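Local coordinates for dermonecrotic toxin (Pasteurella multocida, PDB 2EBF), which acts, as a whole toxin of which this is the C-terminal region, as a potent mitogen that induces bone resorption and is associated with severe progressive atrophic rhinitis in pigs, at residues F271-Y285 against K425-G437. Numbering follows the deposited sequence.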
loop_
_atom_site.group_PDB
_atom_site.type_symbol
_atom_site.label_atom_id
_atom_site.label_comp_id
_atom_site.label_asym_id
_atom_site.label_seq_id
_atom_site.Cartn_x
_atom_site.Cartn_y
_atom_site.Cartn_z
ATOM N N PHE A 271 -21.923 -12.300 -3.917
ATOM C CA PHE A 271 -21.556 -12.952 -5.172
ATOM C C PHE A 271 -21.124 -14.408 -4.993
ATOM O O PHE A 271 -21.465 -15.265 -5.812
ATOM C CB PHE A 271 -20.453 -12.175 -5.887
ATOM C CG PHE A 271 -20.040 -12.775 -7.202
ATOM C CD1 PHE A 271 -20.642 -12.362 -8.388
ATOM C CD2 PHE A 271 -19.055 -13.755 -7.258
ATOM C CE1 PHE A 271 -20.264 -12.912 -9.609
ATOM C CE2 PHE A 271 -18.668 -14.315 -8.476
ATOM C CZ PHE A 271 -19.278 -13.888 -9.656
ATOM N N TYR A 272 -20.371 -14.679 -3.930
ATOM C CA TYR A 272 -19.831 -16.023 -3.698
ATOM C C TYR A 272 -20.751 -16.934 -2.884
ATOM O O TYR A 272 -20.510 -18.137 -2.797
ATOM C CB TYR A 272 -18.420 -15.948 -3.089
ATOM C CG TYR A 272 -17.366 -15.615 -4.123
ATOM C CD1 TYR A 272 -16.707 -14.378 -4.124
ATOM C CD2 TYR A 272 -17.054 -16.529 -5.130
ATOM C CE1 TYR A 272 -15.747 -14.080 -5.098
ATOM C CE2 TYR A 272 -16.107 -16.236 -6.104
ATOM C CZ TYR A 272 -15.458 -15.016 -6.083
ATOM O OH TYR A 272 -14.519 -14.759 -7.055
ATOM N N SER A 273 -21.808 -16.366 -2.314
ATOM C CA SER A 273 -22.789 -17.146 -1.565
ATOM C C SER A 273 -24.160 -17.232 -2.254
ATOM O O SER A 273 -25.039 -17.962 -1.792
ATOM C CB SER A 273 -22.933 -16.618 -0.125
ATOM O OG SER A 273 -23.386 -15.272 -0.106
ATOM N N ILE A 274 -24.338 -16.502 -3.357
ATOM C CA ILE A 274 -25.627 -16.467 -4.060
ATOM C C ILE A 274 -25.481 -16.743 -5.565
ATOM O O ILE A 274 -24.888 -15.947 -6.298
ATOM C CB ILE A 274 -26.387 -15.133 -3.804
ATOM C CG1 ILE A 274 -26.698 -14.964 -2.312
ATOM C CG2 ILE A 274 -27.670 -15.072 -4.623
ATOM C CD1 ILE A 274 -27.054 -13.540 -1.896
ATOM N N SER A 275 -26.025 -17.883 -6.005
ATOM C CA SER A 275 -26.004 -18.295 -7.415
ATOM C C SER A 275 -26.962 -19.475 -7.629
ATOM O O SER A 275 -27.518 -19.986 -6.656
ATOM C CB SER A 275 -24.586 -18.687 -7.844
ATOM O OG SER A 275 -24.303 -20.019 -7.465
ATOM N N PRO A 276 -27.161 -19.915 -8.894
ATOM C CA PRO A 276 -27.963 -21.128 -9.123
ATOM C C PRO A 276 -27.466 -22.358 -8.353
ATOM O O PRO A 276 -28.271 -23.231 -8.022
ATOM C CB PRO A 276 -27.847 -21.360 -10.640
ATOM C CG PRO A 276 -26.704 -20.489 -11.099
ATOM C CD PRO A 276 -26.712 -19.321 -10.168
ATOM N N TYR A 277 -26.164 -22.409 -8.058
ATOM C CA TYR A 277 -25.568 -23.533 -7.323
ATOM C C TYR A 277 -26.071 -23.639 -5.886
ATOM O O TYR A 277 -26.203 -24.742 -5.353
ATOM C CB TYR A 277 -24.042 -23.429 -7.297
ATOM C CG TYR A 277 -23.365 -23.480 -8.644
ATOM C CD1 TYR A 277 -22.424 -22.513 -9.000
ATOM C CD2 TYR A 277 -23.647 -24.496 -9.559
ATOM C CE1 TYR A 277 -21.780 -22.553 -10.233
ATOM C CE2 TYR A 277 -23.009 -24.544 -10.799
ATOM C CZ TYR A 277 -22.080 -23.569 -11.127
ATOM O OH TYR A 277 -21.442 -23.603 -12.347
ATOM N N SER A 278 -26.332 -22.493 -5.264
ATOM C CA SER A 278 -26.768 -22.443 -3.871
ATOM C C SER A 278 -28.235 -22.048 -3.744
ATOM O O SER A 278 -28.821 -22.152 -2.663
ATOM C CB SER A 278 -25.900 -21.461 -3.080
ATOM O OG SER A 278 -25.998 -20.156 -3.618
ATOM N N ASN A 279 -28.817 -21.592 -4.851
ATOM C CA ASN A 279 -30.157 -21.027 -4.835
ATOM C C ASN A 279 -31.055 -21.531 -5.964
ATOM O O ASN A 279 -31.085 -20.967 -7.055
ATOM C CB ASN A 279 -30.089 -19.495 -4.827
ATOM C CG ASN A 279 -29.320 -18.955 -3.638
ATOM O OD1 ASN A 279 -29.832 -18.886 -2.520
ATOM N ND2 ASN A 279 -28.077 -18.577 -3.876
ATOM N N GLN A 280 -31.787 -22.602 -5.683
ATOM C CA GLN A 280 -32.730 -23.150 -6.646
ATOM C C GLN A 280 -34.080 -23.406 -5.989
ATOM O O GLN A 280 -34.159 -23.580 -4.771
ATOM C CB GLN A 280 -32.176 -24.426 -7.301
ATOM C CG GLN A 280 -31.903 -25.592 -6.350
ATOM C CD GLN A 280 -30.489 -25.595 -5.794
ATOM O OE1 GLN A 280 -29.547 -25.156 -6.456
ATOM N NE2 GLN A 280 -30.331 -26.110 -4.578
ATOM N N VAL A 281 -35.140 -23.406 -6.796
ATOM C CA VAL A 281 -36.468 -23.782 -6.312
ATOM C C VAL A 281 -36.388 -25.159 -5.633
ATOM O O VAL A 281 -35.909 -26.127 -6.230
ATOM C CB VAL A 281 -37.537 -23.776 -7.449
ATOM C CG1 VAL A 281 -38.895 -24.210 -6.917
ATOM C CG2 VAL A 281 -37.638 -22.388 -8.092
ATOM N N GLY A 282 -36.821 -25.217 -4.375
ATOM C CA GLY A 282 -36.798 -26.455 -3.596
ATOM C C GLY A 282 -35.446 -26.779 -2.981
ATOM O O GLY A 282 -35.292 -27.804 -2.307
ATOM N N GLY A 283 -34.467 -25.906 -3.210
ATOM C CA GLY A 283 -33.134 -26.068 -2.635
ATOM C C GLY A 283 -33.082 -25.611 -1.186
ATOM O O GLY A 283 -34.072 -25.079 -0.672
ATOM N N PRO A 284 -31.925 -25.810 -0.517
ATOM C CA PRO A 284 -31.749 -25.424 0.893
ATOM C C PRO A 284 -31.940 -23.926 1.156
ATOM O O PRO A 284 -32.425 -23.545 2.224
ATOM C CB PRO A 284 -30.310 -25.848 1.207
ATOM C CG PRO A 284 -29.650 -26.038 -0.111
ATOM C CD PRO A 284 -30.713 -26.439 -1.073
ATOM N N TYR A 285 -31.577 -23.087 0.190
ATOM C CA TYR A 285 -31.738 -21.638 0.355
ATOM C C TYR A 285 -32.727 -21.022 -0.640
ATOM O O TYR A 285 -32.907 -19.792 -0.689
ATOM C CB TYR A 285 -30.364 -20.946 0.356
ATOM C CG TYR A 285 -29.448 -21.496 1.440
ATOM C CD1 TYR A 285 -28.334 -22.273 1.120
ATOM C CD2 TYR A 285 -29.726 -21.269 2.793
ATOM C CE1 TYR A 285 -27.504 -22.793 2.123
ATOM C CE2 TYR A 285 -28.907 -21.784 3.794
ATOM C CZ TYR A 285 -27.800 -22.537 3.451
ATOM O OH TYR A 285 -27.009 -23.040 4.445
ATOM N N LYS A 425 -24.440 -20.811 7.898
ATOM C CA LYS A 425 -25.240 -20.823 6.669
ATOM C C LYS A 425 -24.525 -20.160 5.486
ATOM O O LYS A 425 -24.585 -20.661 4.360
ATOM C CB LYS A 425 -26.626 -20.190 6.893
ATOM C CG LYS A 425 -27.507 -20.857 7.963
ATOM C CD LYS A 425 -28.036 -22.226 7.531
ATOM C CE LYS A 425 -28.865 -22.902 8.634
ATOM N NZ LYS A 425 -30.150 -22.185 8.914
ATOM N N THR A 426 -23.857 -19.036 5.741
ATOM C CA THR A 426 -23.076 -18.352 4.696
ATOM C C THR A 426 -21.943 -19.240 4.190
ATOM O O THR A 426 -21.768 -19.418 2.981
ATOM C CB THR A 426 -22.520 -17.000 5.184
ATOM O OG1 THR A 426 -23.605 -16.189 5.648
ATOM C CG2 THR A 426 -21.795 -16.265 4.055
ATOM N N LEU A 427 -21.194 -19.812 5.125
ATOM C CA LEU A 427 -20.200 -20.837 4.811
ATOM C C LEU A 427 -20.800 -21.964 3.952
ATOM O O LEU A 427 -20.259 -22.307 2.889
ATOM C CB LEU A 427 -19.589 -21.387 6.108
ATOM C CG LEU A 427 -18.561 -22.532 6.030
ATOM C CD1 LEU A 427 -17.335 -22.123 5.210
ATOM C CD2 LEU A 427 -18.161 -23.009 7.424
ATOM N N ASP A 428 -21.935 -22.506 4.398
ATOM C CA ASP A 428 -22.627 -23.590 3.698
ATOM C C ASP A 428 -22.964 -23.198 2.261
ATOM O O ASP A 428 -22.694 -23.956 1.323
ATOM C CB ASP A 428 -23.898 -23.984 4.467
ATOM C CG ASP A 428 -24.552 -25.248 3.928
ATOM O OD1 ASP A 428 -23.833 -26.198 3.538
ATOM O OD2 ASP A 428 -25.800 -25.296 3.901
ATOM N N ALA A 429 -23.536 -22.005 2.097
ATOM C CA ALA A 429 -23.866 -21.476 0.780
ATOM C C ALA A 429 -22.614 -21.324 -0.071
ATOM O O ALA A 429 -22.608 -21.672 -1.260
ATOM C CB ALA A 429 -24.572 -20.137 0.912
ATOM N N MET A 430 -21.551 -20.804 0.541
ATOM C CA MET A 430 -20.288 -20.616 -0.171
ATOM C C MET A 430 -19.698 -21.955 -0.624
ATOM O O MET A 430 -19.195 -22.070 -1.754
ATOM C CB MET A 430 -19.297 -19.810 0.674
ATOM C CG MET A 430 -19.663 -18.328 0.799
ATOM S SD MET A 430 -18.296 -17.371 1.480
ATOM C CE MET A 430 -18.942 -15.702 1.464
ATOM N N LEU A 431 -19.791 -22.970 0.234
ATOM C CA LEU A 431 -19.366 -24.330 -0.139
ATOM C C LEU A 431 -20.149 -24.885 -1.327
ATOM O O LEU A 431 -19.557 -25.469 -2.237
ATOM C CB LEU A 431 -19.436 -25.298 1.046
ATOM C CG LEU A 431 -18.468 -25.059 2.216
ATOM C CD1 LEU A 431 -18.816 -25.967 3.385
ATOM C CD2 LEU A 431 -17.000 -25.236 1.815
ATOM N N PHE A 432 -21.471 -24.689 -1.325
ATOM C CA PHE A 432 -22.305 -25.098 -2.456
ATOM C C PHE A 432 -21.835 -24.473 -3.753
ATOM O O PHE A 432 -21.794 -25.137 -4.791
ATOM C CB PHE A 432 -23.777 -24.738 -2.229
ATOM C CG PHE A 432 -24.566 -25.823 -1.578
ATOM C CD1 PHE A 432 -25.297 -25.569 -0.428
ATOM C CD2 PHE A 432 -24.559 -27.115 -2.103
ATOM C CE1 PHE A 432 -26.032 -26.579 0.185
ATOM C CE2 PHE A 432 -25.286 -28.139 -1.495
ATOM C CZ PHE A 432 -26.031 -27.867 -0.352
ATOM N N ASN A 433 -21.487 -23.188 -3.686
ATOM C CA ASN A 433 -20.958 -22.481 -4.832
ATOM C C ASN A 433 -19.632 -23.046 -5.306
ATOM O O ASN A 433 -19.465 -23.317 -6.497
ATOM C CB ASN A 433 -20.827 -21.001 -4.518
ATOM C CG ASN A 433 -22.111 -20.267 -4.733
ATOM O OD1 ASN A 433 -23.001 -20.270 -3.881
ATOM N ND2 ASN A 433 -22.228 -19.634 -5.887
ATOM N N LEU A 434 -18.700 -23.226 -4.369
ATOM C CA LEU A 434 -17.402 -23.844 -4.652
ATOM C C LEU A 434 -17.516 -25.242 -5.257
ATOM O O LEU A 434 -16.783 -25.584 -6.188
ATOM C CB LEU A 434 -16.554 -23.912 -3.377
ATOM C CG LEU A 434 -15.862 -22.638 -2.892
ATOM C CD1 LEU A 434 -15.075 -22.916 -1.621
ATOM C CD2 LEU A 434 -14.954 -22.059 -3.982
ATOM N N ASP A 435 -18.432 -26.045 -4.718
ATOM C CA ASP A 435 -18.620 -27.422 -5.167
ATOM C C ASP A 435 -19.613 -27.541 -6.327
ATOM O O ASP A 435 -20.059 -28.644 -6.656
ATOM C CB ASP A 435 -19.039 -28.310 -3.988
ATOM C CG ASP A 435 -17.883 -28.613 -3.040
ATOM O OD1 ASP A 435 -18.133 -28.816 -1.833
ATOM O OD2 ASP A 435 -16.724 -28.650 -3.503
ATOM N N LYS A 436 -19.931 -26.406 -6.956
ATOM C CA LYS A 436 -20.910 -26.339 -8.046
ATOM C C LYS A 436 -22.236 -27.043 -7.716
ATOM O O LYS A 436 -22.802 -27.746 -8.559
ATOM C CB LYS A 436 -20.318 -26.881 -9.356
ATOM C CG LYS A 436 -19.503 -25.878 -10.153
ATOM C CD LYS A 436 -18.016 -26.027 -9.918
ATOM C CE LYS A 436 -17.234 -25.063 -10.814
ATOM N NZ LYS A 436 -15.770 -25.369 -10.845
ATOM N N GLY A 437 -22.714 -26.860 -6.487
ATOM C CA GLY A 437 -23.984 -27.440 -6.042
ATOM C C GLY A 437 -23.938 -28.914 -5.679
ATOM O O GLY A 437 -24.951 -29.487 -5.264
HETATM O O HOH W 1 -18.147 -19.617 -2.838
#
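A Schellman motif ends helix 425-434, and Tyr277, from the loop after helix 267-273, packs on it. Gly437 N bonds to Phe432 O (2.6 Å) and Lys436 N to Asn433 O, with Lys436, at positive phi, as the C-prime residue. With CG anti to the carbonyl carbon (chi1 -62°), the Tyr277 ring lies against the Lys436 backbone and side chain. Lys436 CA sits over one face, 3.8 Å from the centroid and 18° off the normal, a CH-pi contact; the side chains point the same way, Lys436 CG over the ring face, 3.6 Å from Tyr277 CZ. In the first turn of the helix, Tyr285 OH donates to Asp428 OD2 (2.6 Å) through the anti lone pair, ring and carboxylate planes 69° apart. Asp428 OD1 salt-bridges to Arg444, which would favour the charged carboxylate. Between these contacts, Ala429 CB lies 4.0 Å from Ser273 CB, Asn433 CB 3.4 Å from Tyr272 O, and Pro284 CG 3.7 Å from Phe432 CE1. One water bridges Tyr272 O and Met430 O, donating to both. Within the C2 region, helix 425-434 lies between this loop and helices 407-418 (touched by Met430) and 442-452 (by Leu431), while Ile274 turns onto helix 288-300.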